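Local structure of BauA (Acinetobacter baumannii, 6HCP) at residues 596-602 / 637-642; 106-110 / 558-564; 302-308 / 347-353; 120-124 / 307-311. The protein takes up iron as ferric preacinetobactin across the outer membrane, probably as a TonB-dependent siderophore transporter. All coordinates share one frame; numbering follows the deposited sequence. Where two conformers were deposited one is given.

Contact 1. Residues 596-602 / 637-642; sequences NDGHTAV and YINAEN
Asn642 lays its amide plane in line with the backbone N-H and C=O of Thr600 and pairs with both, much as the backbone of a neighbouring strand would. CG anti to the carbonyl carbon (chi1 -70°) turns the amide to Thr600: OD1 of Asn642 accepts from Thr600 N at 2.8 Å, while ND2 of Asn642 reaches Thr600 O at 2.9 Å with an almost straight bond (176°). The second N-H of Asn642 ND2 goes to Asn639 O at 3.1 Å, within the type I turn from Asn639 to Asn642, so three bonds fix the rotation of this group. Asn642 CG also lies 3.7 Å above the centre of the Tyr637 ring, which Thr600 CB approaches obliquely, 3.7 Å from Tyr637 CD2. His599 slides past Asn642 in the opposing direction, its ring 29° from the amide plane, and sends ND1 onto a lone pair of Ala640 O at 2.7 Å. Asn596 ND2 meets Glu641 OE2 at 3.3 Å, from above the carboxylate plane. Val602 CG1 presses on the turn, 3.3 Å from Asn639 C. The contact fastens the loop between strands 622-637 and 645-662 to the start of strand 599-618, flanked by Pro586 and Leu588 of strand 575-590.

Contact 2. Residues 106-110 / 558-564; sequences IRGYA and QRNRGIE. With C8E ((hydroxyethyloxy)tri(ethyloxy)octane), chain B.
Asn560 ND2 sits between two successive carbonyls of the turn at residues 106-109: it donates to Arg107 O at 3.0 Å, on a lone pair and in the plane of its own amide, and weakly to Gly108 O at 3.1 Å. The same amide lies flat over one face of the Tyr109 ring, the planes only 8° apart, with ND2 3.3 Å above the ring and offset toward its rim. Gln558 NE2 holds the other end of this amide, bonding Asn560 OD1 at 2.9 Å, and a water bridges Gln558 NE2 to Gly108 O. Tyr109 OH finds its partner at Ile533 O. The extended Arg107 chain carries its guanidinium side-on to Glu564, farther along strand 549-569, in one of two conformers of Glu564: NE meets OE1 of Glu564 at 3.0 Å and NH2 meets OE2 at 2.8 Å, with the two planes 49° apart. Ser529 and Ser90 also bond this carboxylate, and Glu514 gives Arg107 a second salt bridge. A type I' turn of the plug is thus tied to the inner wall of the barrel by directional polar bonds, and in that conformer the arginine between two acidic groups probably helps both remain ionised.

Contact 3. Residues 302-308 / 347-353; sequences LMAYAAY and SADAGFK. With C8E ((hydroxyethyloxy)tri(ethyloxy)octane), chain C; C8E ((hydroxyethyloxy)tri(ethyloxy)octane), chain D.
Strands 302-308 and 347-353 run antiparallel, 179° between their directions and 4.6 Å between their axes, with paired backbone bonds at Met303-Lys353, Tyr305-Gly351 and Ala307-Asp349. Tyr305 makes the main side-chain contact on one face. With CG set between the backbone N and carbonyl carbon (chi1 75°), its ring folds across the neighbouring strand and lies over the backbone of Gly351. Gly351 N stands 3.6 Å above the middle of the ring, and Gly351 CA makes a CH-pi contact, 4.2 Å from the Tyr305 ring centroid. This is the cross-strand pairing known as aromatic rescue of glycine. Beyond the glycine, Tyr305 OH donates to Asp349 OD1 at 3.0 Å, approaching on the syn side but somewhat above the carboxylate plane; the ring and carboxylate planes stand 74° apart. Asn368 ND2 is a second donor to the same oxygen. The two strands are neighbours in the wall of the outer-membrane beta-barrel, and the face bearing Tyr305 and Asp349 is the one met by the plug, where Leu121 touches Asp349. Met303 and Lys353 lie side by side on this face, Met303 CG 3.8 Å from Lys353 CB. Ala304, Ala306, Ala350 and Phe352 occupy the other face, where bound C8E detergent is consistent with a membrane-facing surface. There Ala304 CB packs 3.7 Å from Phe352 CE1, and Ala306 CB meets Ala350 CB at 4.0 Å. One C8E molecule passes over a face of the Phe352 ring, and another comes within 3.5 Å of Phe352 CE2 through its C10.

Contact 4. Residues 120-124 / 307-311; sequences GLFGI and AYGQS. With EDO (1,2-ethanediol), chain G.
Ser311 meets the plug loop with both of its side-chain atoms. Its CB lies against two consecutive carbonyls, 3.6 Å from Gly123 O and equally near Ile124 O. From there OG turns into the space between the backbone N and carbonyl carbon of its own residue (chi1 69°), which brings it to Gly123 O; Ser311 OG donates to that oxygen at 2.7 Å, tilted 31° from the carbonyl plane. Lys345 NZ also bonds this hydroxyl, and a water donates to Gly123 O at 2.9 Å, so both ends of the link have a further partner. The positive phi of Gly123 belongs to the bend in which its carbonyl is offered to the barrel. Apolar branches pack beside this bond. Ile124 CD1 rests on the backbone 3.6 Å from Gln310 N and also touches the CA of Gly309. A chi1 of -168° sends the Leu121 branch toward the strand, where CD2 reaches Gly309 N at 3.8 Å, while CD1 approaches Ala307 CB at 4.3 Å. Leu121 and Ile124 both rest on the bare backbone of Gly309. Close by, Phe122 N donates to O1 of a 1,2-ethanediol, probably from the crystallisation liquor, at 2.9 Å. Strand 121-122 is an outermost member of the plug's mixed sheet, next to strand 117-118, and here it meets barrel strand 302-318. Strand 331-358 adds Ser347 and Asp349 to the bed under Leu121, strand 282-297 adds Met291, and Tyr245 bonds Ile124 O.

In the fold
From the N terminus, contact 2 opens first, at 106-110 in the plug, and closes only at 558-564, far along the barrel; contacts 3 and 4 both nest inside that loop. Contact 4 leaves the plug at 120-124 and closes on 307-311, the strand where contact 3 begins; the two share Ala307 and Tyr308, and contact 3 closes at 347-353. Ser347 OG joins them through Phe122 O. Contact 1 follows in series, joining neighbouring parts of the barrel at 596-602 and 637-642, and touches contact 2 where Ala601 packs on Gln558. Contacts 2 and 4 tie the plug to the barrel on opposite sides of the chain's centre, their centres about 28 Å apart.

Contact 1. Residues 596-602 / 637-642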
# COMPACT_ATOMS: atom_id res chain seq x y z
N ASN A 596 -0.27 35.24 -27.88
CA ASN A 596 0.01 34.58 -26.60
C ASN A 596 1.03 35.39 -25.80
O ASN A 596 1.63 34.88 -24.84
CB ASN A 596 0.49 33.15 -26.84
CG ASN A 596 -0.63 32.26 -27.31
OD1 ASN A 596 -1.78 32.43 -26.91
ND2 ASN A 596 -0.27 31.28 -28.11
N ASP A 597 1.19 36.67 -26.13
CA ASP A 597 2.15 37.51 -25.39
C ASP A 597 1.76 37.58 -23.91
O ASP A 597 0.60 37.82 -23.56
CB ASP A 597 2.25 38.93 -25.96
CG ASP A 597 2.95 39.04 -27.30
OD1 ASP A 597 3.28 38.00 -27.90
OD2 ASP A 597 3.15 40.19 -27.74
N GLY A 598 2.75 37.39 -23.03
CA GLY A 598 2.54 37.50 -21.62
C GLY A 598 1.99 36.21 -21.01
O GLY A 598 1.88 36.11 -19.79
N HIS A 599 1.78 35.18 -21.84
CA HIS A 599 1.31 33.88 -21.31
C HIS A 599 2.49 33.12 -20.68
O HIS A 599 3.67 33.47 -20.86
CB HIS A 599 0.64 33.06 -22.41
CG HIS A 599 -0.68 33.60 -22.85
ND1 HIS A 599 -1.46 32.94 -23.77
CD2 HIS A 599 -1.34 34.73 -22.53
CE1 HIS A 599 -2.57 33.64 -23.99
NE2 HIS A 599 -2.50 34.75 -23.25
N THR A 600 2.15 32.09 -19.91
CA THR A 600 3.15 31.22 -19.28
C THR A 600 3.46 30.08 -20.26
O THR A 600 2.58 29.56 -20.92
CB THR A 600 2.63 30.68 -17.95
OG1 THR A 600 2.40 31.79 -17.09
CG2 THR A 600 3.56 29.70 -17.28
N ALA A 601 4.75 29.73 -20.37
CA ALA A 601 5.18 28.64 -21.22
C ALA A 601 4.54 27.33 -20.76
O ALA A 601 4.23 27.17 -19.56
CB ALA A 601 6.68 28.52 -21.20
N VAL A 602 4.38 26.40 -21.70
CA VAL A 602 3.76 25.11 -21.42
C VAL A 602 4.72 24.23 -20.61
O VAL A 602 5.93 24.45 -20.56
CB VAL A 602 3.31 24.40 -22.70
CG1 VAL A 602 2.25 25.19 -23.46
CG2 VAL A 602 4.49 24.06 -23.59
N TYR A 637 0.75 24.56 -17.53
CA TYR A 637 -0.09 24.79 -18.66
C TYR A 637 0.18 23.75 -19.73
O TYR A 637 1.34 23.37 -20.00
CB TYR A 637 0.07 26.21 -19.20
CG TYR A 637 -0.57 27.23 -18.30
CD1 TYR A 637 -1.95 27.34 -18.25
CD2 TYR A 637 0.18 27.94 -17.37
CE1 TYR A 637 -2.56 28.21 -17.36
CE2 TYR A 637 -0.42 28.80 -16.47
CZ TYR A 637 -1.79 28.98 -16.51
OH TYR A 637 -2.41 29.79 -15.60
N ILE A 638 -0.89 23.38 -20.44
CA ILE A 638 -0.82 22.36 -21.47
C ILE A 638 -0.79 23.01 -22.86
O ILE A 638 -0.27 22.41 -23.82
CB ILE A 638 -1.98 21.36 -21.28
CG1 ILE A 638 -1.80 20.61 -19.95
CG2 ILE A 638 -2.11 20.39 -22.45
CD1 ILE A 638 -0.44 19.96 -19.78
N ASN A 639 -1.30 24.23 -22.98
CA ASN A 639 -1.23 24.97 -24.27
C ASN A 639 -0.78 26.41 -24.02
O ASN A 639 -0.82 26.91 -22.92
CB ASN A 639 -2.54 24.94 -25.05
CG ASN A 639 -3.73 25.56 -24.33
OD1 ASN A 639 -3.58 26.26 -23.32
ND2 ASN A 639 -4.92 25.28 -24.83
N ALA A 640 -0.23 27.01 -25.08
CA ALA A 640 0.39 28.33 -25.01
C ALA A 640 -0.69 29.41 -24.84
O ALA A 640 -0.40 30.51 -24.38
CB ALA A 640 1.22 28.57 -26.24
N GLU A 641 -1.93 29.08 -25.22
CA GLU A 641 -3.10 29.93 -24.97
C GLU A 641 -3.44 29.99 -23.48
O GLU A 641 -4.17 30.87 -23.04
CB GLU A 641 -4.32 29.43 -25.76
CG GLU A 641 -4.16 29.53 -27.27
CD GLU A 641 -3.19 28.55 -27.91
OE1 GLU A 641 -3.03 27.41 -27.37
OE2 GLU A 641 -2.48 28.97 -28.87
N ASN A 642 -2.89 29.03 -22.71
CA ASN A 642 -3.08 28.93 -21.27
C ASN A 642 -4.57 28.74 -20.92
O ASN A 642 -5.02 29.14 -19.85
CB ASN A 642 -2.52 30.13 -20.51
CG ASN A 642 -1.01 30.26 -20.46
OD1 ASN A 642 -0.51 31.16 -19.81
ND2 ASN A 642 -0.26 29.38 -21.11
O HOH W 1 3.34 25.85 -17.39

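Contact 2. Residues 106-110 / 558-564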
# COMPACT_ATOMS: atom_id res chain seq x y z
N ILE A 106 15.81 21.89 -17.76
CA ILE A 106 16.71 22.53 -16.81
C ILE A 106 16.48 24.04 -16.91
O ILE A 106 16.45 24.59 -18.02
CB ILE A 106 18.18 22.13 -17.10
CG1 ILE A 106 18.36 20.61 -17.13
CG2 ILE A 106 19.10 22.79 -16.08
CD1 ILE A 106 19.75 20.14 -17.51
N ARG A 107 16.25 24.69 -15.76
CA ARG A 107 15.93 26.11 -15.70
C ARG A 107 14.77 26.44 -16.66
O ARG A 107 14.71 27.54 -17.23
CB ARG A 107 17.16 26.97 -16.00
CG ARG A 107 18.14 26.98 -14.84
CD ARG A 107 19.21 28.06 -14.94
NE ARG A 107 19.98 28.10 -13.71
CZ ARG A 107 21.07 28.84 -13.52
NH1 ARG A 107 21.67 29.42 -14.54
NH2 ARG A 107 21.61 28.85 -12.31
N GLY A 108 13.85 25.49 -16.79
CA GLY A 108 12.60 25.69 -17.50
C GLY A 108 12.72 25.61 -19.01
O GLY A 108 11.74 25.92 -19.71
N TYR A 109 13.87 25.17 -19.52
CA TYR A 109 14.06 24.93 -20.94
C TYR A 109 14.43 23.46 -21.19
O TYR A 109 15.17 22.87 -20.41
CB TYR A 109 15.18 25.80 -21.50
CG TYR A 109 14.82 27.25 -21.65
CD1 TYR A 109 13.86 27.66 -22.55
CD2 TYR A 109 15.44 28.21 -20.86
CE1 TYR A 109 13.54 29.00 -22.69
CE2 TYR A 109 15.10 29.54 -20.97
CZ TYR A 109 14.18 29.94 -21.91
OH TYR A 109 13.90 31.27 -22.08
N ALA A 110 14.00 22.94 -22.33
CA ALA A 110 14.33 21.57 -22.71
C ALA A 110 15.85 21.39 -22.69
O ALA A 110 16.61 22.28 -23.07
CB ALA A 110 13.75 21.25 -24.07
N GLN A 558 10.96 33.64 -25.57
CA GLN A 558 10.58 33.18 -24.25
C GLN A 558 11.63 33.71 -23.27
O GLN A 558 12.83 33.71 -23.57
CB GLN A 558 10.52 31.65 -24.23
CG GLN A 558 10.17 31.08 -22.85
CD GLN A 558 9.90 29.59 -22.86
OE1 GLN A 558 9.50 29.02 -23.87
NE2 GLN A 558 10.16 28.93 -21.74
N ARG A 559 11.17 34.17 -22.11
CA ARG A 559 12.03 34.68 -21.07
C ARG A 559 11.74 33.94 -19.77
O ARG A 559 10.64 34.02 -19.24
CB ARG A 559 11.76 36.17 -20.83
CG ARG A 559 12.71 36.80 -19.82
CD ARG A 559 12.39 38.27 -19.58
NE ARG A 559 11.08 38.46 -18.98
CZ ARG A 559 10.28 39.51 -19.22
NH1 ARG A 559 9.07 39.56 -18.71
NH2 ARG A 559 10.72 40.53 -19.95
N ASN A 560 12.75 33.21 -19.29
CA ASN A 560 12.68 32.48 -18.03
C ASN A 560 13.49 33.23 -16.97
O ASN A 560 14.70 33.37 -17.09
CB ASN A 560 13.20 31.05 -18.17
CG ASN A 560 12.30 30.12 -18.93
OD1 ASN A 560 11.40 30.56 -19.65
ND2 ASN A 560 12.61 28.82 -18.87
N ARG A 561 12.78 33.69 -15.94
CA ARG A 561 13.39 34.27 -14.78
C ARG A 561 13.20 33.29 -13.63
O ARG A 561 12.11 32.77 -13.43
CB ARG A 561 12.74 35.61 -14.42
CG ARG A 561 13.03 36.74 -15.39
CD ARG A 561 12.14 37.96 -15.14
NE ARG A 561 12.63 39.09 -15.92
CZ ARG A 561 11.94 40.22 -16.16
NH1 ARG A 561 10.73 40.40 -15.66
NH2 ARG A 561 12.50 41.17 -16.88
N GLY A 562 14.25 33.11 -12.83
CA GLY A 562 14.17 32.14 -11.78
C GLY A 562 15.03 32.49 -10.59
O GLY A 562 16.03 33.21 -10.69
N ILE A 563 14.65 31.89 -9.45
CA ILE A 563 15.42 31.91 -8.23
C ILE A 563 15.50 30.47 -7.71
O ILE A 563 14.49 29.76 -7.69
CB ILE A 563 14.77 32.84 -7.20
CG1 ILE A 563 14.74 34.30 -7.67
CG2 ILE A 563 15.45 32.71 -5.85
CD1 ILE A 563 13.77 35.15 -6.89
N GLU A 564 16.70 30.06 -7.30
CA GLU A 564 17.01 28.68 -6.89
C GLU A 564 17.72 28.72 -5.52
O GLU A 564 18.72 29.41 -5.38
CB GLU A 564 17.96 28.03 -7.90
CG GLU A 564 17.59 28.21 -9.37
CD GLU A 564 18.75 28.03 -10.35
OE1 GLU A 564 18.68 27.16 -11.23
OE2 GLU A 564 19.74 28.76 -10.21
C1 C8E B . 11.55 35.88 -9.94
C2 C8E B . 12.90 35.77 -10.61
C3 C8E B . 13.85 36.91 -10.26
C4 C8E B . 14.98 37.07 -11.27
C5 C8E B . 15.03 38.50 -11.80
C6 C8E B . 16.18 38.68 -12.78
C7 C8E B . 17.48 38.04 -12.28
C8 C8E B . 18.68 38.53 -13.07
O9 C8E B . 19.87 38.17 -12.39
C10 C8E B . 21.04 38.49 -13.15
C11 C8E B . 21.71 39.77 -12.64
O12 C8E B . 22.95 40.02 -13.33
C13 C8E B . 23.87 40.86 -12.62
C14 C8E B . 25.28 40.64 -13.17
O15 C8E B . 25.25 39.90 -14.39
C16 C8E B . 25.75 40.65 -15.51
C17 C8E B . 26.88 39.92 -16.23
O18 C8E B . 28.05 39.80 -15.40
C19 C8E B . 29.01 40.83 -15.64
C20 C8E B . 30.33 40.45 -14.99
O21 C8E B . 30.28 39.04 -14.80
O HOH W 2 10.34 25.88 -21.99

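Contact 3. Residues 302-308 / 347-353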
# COMPACT_ATOMS: atom_id res chain seq x y z
N LEU A 302 52.04 24.66 -19.98
CA LEU A 302 51.46 24.39 -21.29
C LEU A 302 51.18 22.90 -21.42
O LEU A 302 52.08 22.05 -21.23
CB LEU A 302 52.43 24.83 -22.39
CG LEU A 302 51.92 24.59 -23.81
CD1 LEU A 302 50.74 25.51 -24.11
CD2 LEU A 302 53.03 24.80 -24.83
N MET A 303 49.96 22.60 -21.88
CA MET A 303 49.57 21.23 -22.17
C MET A 303 48.69 21.21 -23.42
O MET A 303 48.02 22.18 -23.72
CB MET A 303 48.82 20.62 -20.97
CG MET A 303 47.39 21.09 -20.83
SD MET A 303 46.20 19.74 -21.11
CE MET A 303 46.68 18.66 -19.77
N ALA A 304 48.76 20.11 -24.16
CA ALA A 304 47.88 19.87 -25.28
C ALA A 304 46.93 18.72 -24.92
O ALA A 304 47.31 17.82 -24.16
CB ALA A 304 48.65 19.54 -26.53
N TYR A 305 45.79 18.68 -25.59
CA TYR A 305 44.86 17.58 -25.47
C TYR A 305 44.14 17.39 -26.80
O TYR A 305 44.01 18.31 -27.60
CB TYR A 305 43.88 17.82 -24.32
CG TYR A 305 42.80 18.83 -24.62
CD1 TYR A 305 41.61 18.45 -25.22
CD2 TYR A 305 42.96 20.17 -24.31
CE1 TYR A 305 40.63 19.38 -25.54
CE2 TYR A 305 41.97 21.10 -24.59
CZ TYR A 305 40.80 20.70 -25.20
OH TYR A 305 39.81 21.60 -25.48
N ALA A 306 43.70 16.15 -27.03
CA ALA A 306 42.86 15.83 -28.15
C ALA A 306 41.88 14.74 -27.73
O ALA A 306 42.27 13.79 -27.02
CB ALA A 306 43.70 15.40 -29.32
N ALA A 307 40.66 14.85 -28.23
CA ALA A 307 39.59 13.85 -28.03
C ALA A 307 38.90 13.60 -29.37
O ALA A 307 38.68 14.52 -30.14
CB ALA A 307 38.62 14.35 -26.99
N TYR A 308 38.68 12.32 -29.67
CA TYR A 308 37.97 11.89 -30.82
C TYR A 308 37.00 10.78 -30.40
O TYR A 308 37.37 9.89 -29.63
CB TYR A 308 38.91 11.33 -31.90
CG TYR A 308 38.19 10.79 -33.11
CD1 TYR A 308 37.65 11.65 -34.06
CD2 TYR A 308 37.92 9.43 -33.24
CE1 TYR A 308 36.93 11.17 -35.14
CE2 TYR A 308 37.20 8.94 -34.32
CZ TYR A 308 36.71 9.81 -35.28
OH TYR A 308 35.96 9.36 -36.32
N SER A 347 32.92 13.00 -33.70
CA SER A 347 33.12 14.23 -32.98
C SER A 347 34.57 14.33 -32.50
O SER A 347 35.26 13.34 -32.26
CB SER A 347 32.13 14.36 -31.83
OG SER A 347 32.26 13.26 -30.98
N ALA A 348 35.01 15.57 -32.32
CA ALA A 348 36.38 15.82 -31.92
C ALA A 348 36.45 17.14 -31.18
O ALA A 348 35.68 18.07 -31.45
CB ALA A 348 37.28 15.81 -33.14
N ASP A 349 37.46 17.24 -30.31
CA ASP A 349 37.73 18.42 -29.52
C ASP A 349 39.22 18.37 -29.15
O ASP A 349 39.65 17.37 -28.53
CB ASP A 349 36.85 18.44 -28.27
CG ASP A 349 37.09 19.60 -27.32
OD1 ASP A 349 37.99 20.42 -27.59
OD2 ASP A 349 36.35 19.68 -26.31
N ALA A 350 39.99 19.34 -29.64
CA ALA A 350 41.44 19.40 -29.40
C ALA A 350 41.83 20.84 -29.07
O ALA A 350 41.23 21.79 -29.56
CB ALA A 350 42.18 18.90 -30.61
N GLY A 351 42.86 20.99 -28.22
CA GLY A 351 43.29 22.31 -27.86
C GLY A 351 44.54 22.32 -27.00
O GLY A 351 45.23 21.31 -26.86
N PHE A 352 44.77 23.49 -26.42
CA PHE A 352 45.86 23.75 -25.55
C PHE A 352 45.31 24.43 -24.31
O PHE A 352 44.37 25.23 -24.41
CB PHE A 352 46.89 24.67 -26.22
CG PHE A 352 47.61 24.05 -27.39
CD1 PHE A 352 48.75 23.29 -27.21
CD2 PHE A 352 47.11 24.20 -28.68
CE1 PHE A 352 49.39 22.70 -28.29
CE2 PHE A 352 47.74 23.59 -29.75
CZ PHE A 352 48.86 22.81 -29.55
N LYS A 353 46.00 24.23 -23.19
CA LYS A 353 45.76 24.96 -21.98
C LYS A 353 47.11 25.44 -21.45
O LYS A 353 48.08 24.71 -21.54
CB LYS A 353 45.09 24.08 -20.91
CG LYS A 353 43.76 23.47 -21.30
CD LYS A 353 43.12 22.59 -20.23
CE LYS A 353 41.77 22.06 -20.66
NZ LYS A 353 41.06 21.37 -19.56
C1 C8E C . 40.78 30.41 -31.33
C2 C8E C . 42.03 29.58 -31.42
C3 C8E C . 41.75 28.12 -31.76
C4 C8E C . 42.83 27.18 -31.21
C5 C8E C . 42.80 25.81 -31.88
C6 C8E C . 43.64 24.77 -31.16
C7 C8E C . 43.66 23.48 -31.97
C8 C8E C . 45.03 22.81 -31.96
O9 C8E C . 44.94 21.38 -31.86
C10 C8E C . 45.92 20.87 -30.94
C11 C8E C . 46.24 19.43 -31.25
O12 C8E C . 46.68 18.84 -30.04
C1 C8E D . 57.72 23.45 -25.12
C2 C8E D . 57.13 24.32 -26.22
C3 C8E D . 56.50 23.51 -27.37
C4 C8E D . 55.58 24.37 -28.26
C5 C8E D . 54.39 23.58 -28.83
C6 C8E D . 53.36 24.45 -29.58
C7 C8E D . 52.54 25.36 -28.65
C8 C8E D . 51.30 25.98 -29.30
O9 C8E D . 50.59 26.89 -28.43
C10 C8E D . 49.39 27.38 -29.07
C11 C8E D . 48.56 28.28 -28.17
O12 C8E D . 47.43 28.84 -28.86
C13 C8E D . 47.21 30.22 -28.55
C14 C8E D . 45.75 30.60 -28.74
O15 C8E D . 45.61 32.00 -29.01
C16 C8E D . 44.66 32.30 -30.05
C17 C8E D . 44.80 33.75 -30.54
O18 C8E D . 43.82 34.12 -31.54
C19 C8E D . 44.05 33.57 -32.84
C20 C8E D . 43.22 34.27 -33.92
O21 C8E D . 42.82 33.34 -34.95

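Contact 4. Residues 120-124 / 307-311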
# COMPACT_ATOMS: atom_id res chain seq x y z
N GLY A 120 33.25 15.14 -21.44
CA GLY A 120 33.37 16.46 -22.05
C GLY A 120 33.10 16.48 -23.55
O GLY A 120 33.07 17.56 -24.15
N LEU A 121 32.94 15.31 -24.18
CA LEU A 121 32.76 15.17 -25.63
C LEU A 121 31.30 14.89 -25.99
O LEU A 121 30.71 13.92 -25.49
CB LEU A 121 33.66 14.03 -26.14
CG LEU A 121 33.83 13.94 -27.66
CD1 LEU A 121 34.55 15.17 -28.21
CD2 LEU A 121 34.58 12.68 -28.05
N PHE A 122 30.77 15.64 -26.95
CA PHE A 122 29.39 15.50 -27.40
C PHE A 122 29.31 14.49 -28.56
O PHE A 122 30.33 14.15 -29.17
CB PHE A 122 28.85 16.89 -27.75
CG PHE A 122 28.79 17.84 -26.58
CD1 PHE A 122 29.89 18.61 -26.23
CD2 PHE A 122 27.67 17.89 -25.77
CE1 PHE A 122 29.87 19.42 -25.10
CE2 PHE A 122 27.65 18.71 -24.65
CZ PHE A 122 28.73 19.50 -24.33
N GLY A 123 28.13 13.91 -28.75
CA GLY A 123 27.85 12.99 -29.85
C GLY A 123 28.24 11.54 -29.60
O GLY A 123 28.31 10.75 -30.57
N ILE A 124 28.49 11.16 -28.34
CA ILE A 124 28.96 9.79 -27.99
C ILE A 124 27.88 8.99 -27.25
O ILE A 124 27.80 7.75 -27.37
CB ILE A 124 30.24 9.86 -27.15
CG1 ILE A 124 31.29 10.79 -27.77
CG2 ILE A 124 30.79 8.47 -26.90
CD1 ILE A 124 31.63 10.41 -29.19
N ALA A 307 40.66 14.85 -28.23
CA ALA A 307 39.59 13.85 -28.03
C ALA A 307 38.90 13.60 -29.37
O ALA A 307 38.68 14.52 -30.14
CB ALA A 307 38.62 14.35 -26.99
N TYR A 308 38.68 12.32 -29.67
CA TYR A 308 37.97 11.89 -30.82
C TYR A 308 37.00 10.78 -30.40
O TYR A 308 37.37 9.89 -29.63
CB TYR A 308 38.91 11.33 -31.90
CG TYR A 308 38.19 10.79 -33.11
CD1 TYR A 308 37.65 11.65 -34.06
CD2 TYR A 308 37.92 9.43 -33.24
CE1 TYR A 308 36.93 11.17 -35.14
CE2 TYR A 308 37.20 8.94 -34.32
CZ TYR A 308 36.71 9.81 -35.28
OH TYR A 308 35.96 9.36 -36.32
N GLY A 309 35.84 10.76 -31.05
CA GLY A 309 34.86 9.73 -30.79
C GLY A 309 33.91 9.53 -31.94
O GLY A 309 33.78 10.39 -32.83
N GLN A 310 33.15 8.45 -31.85
CA GLN A 310 32.11 8.13 -32.79
C GLN A 310 31.03 7.31 -32.08
O GLN A 310 31.30 6.57 -31.12
CB GLN A 310 32.68 7.36 -33.98
CG GLN A 310 33.51 6.16 -33.54
CD GLN A 310 34.20 5.50 -34.71
OE1 GLN A 310 34.19 4.28 -34.83
NE2 GLN A 310 34.76 6.31 -35.59
N SER A 311 29.83 7.34 -32.64
CA SER A 311 28.76 6.53 -32.13
C SER A 311 27.78 6.27 -33.25
O SER A 311 27.74 6.99 -34.26
CB SER A 311 28.10 7.19 -30.93
OG SER A 311 27.37 8.35 -31.31
C1 EDO G . 32.66 17.97 -29.70
O1 EDO G . 32.21 17.79 -28.34
C2 EDO G . 31.50 17.95 -30.68
O2 EDO G . 30.78 19.19 -30.65
O HOH W 3 30.52 11.37 -32.32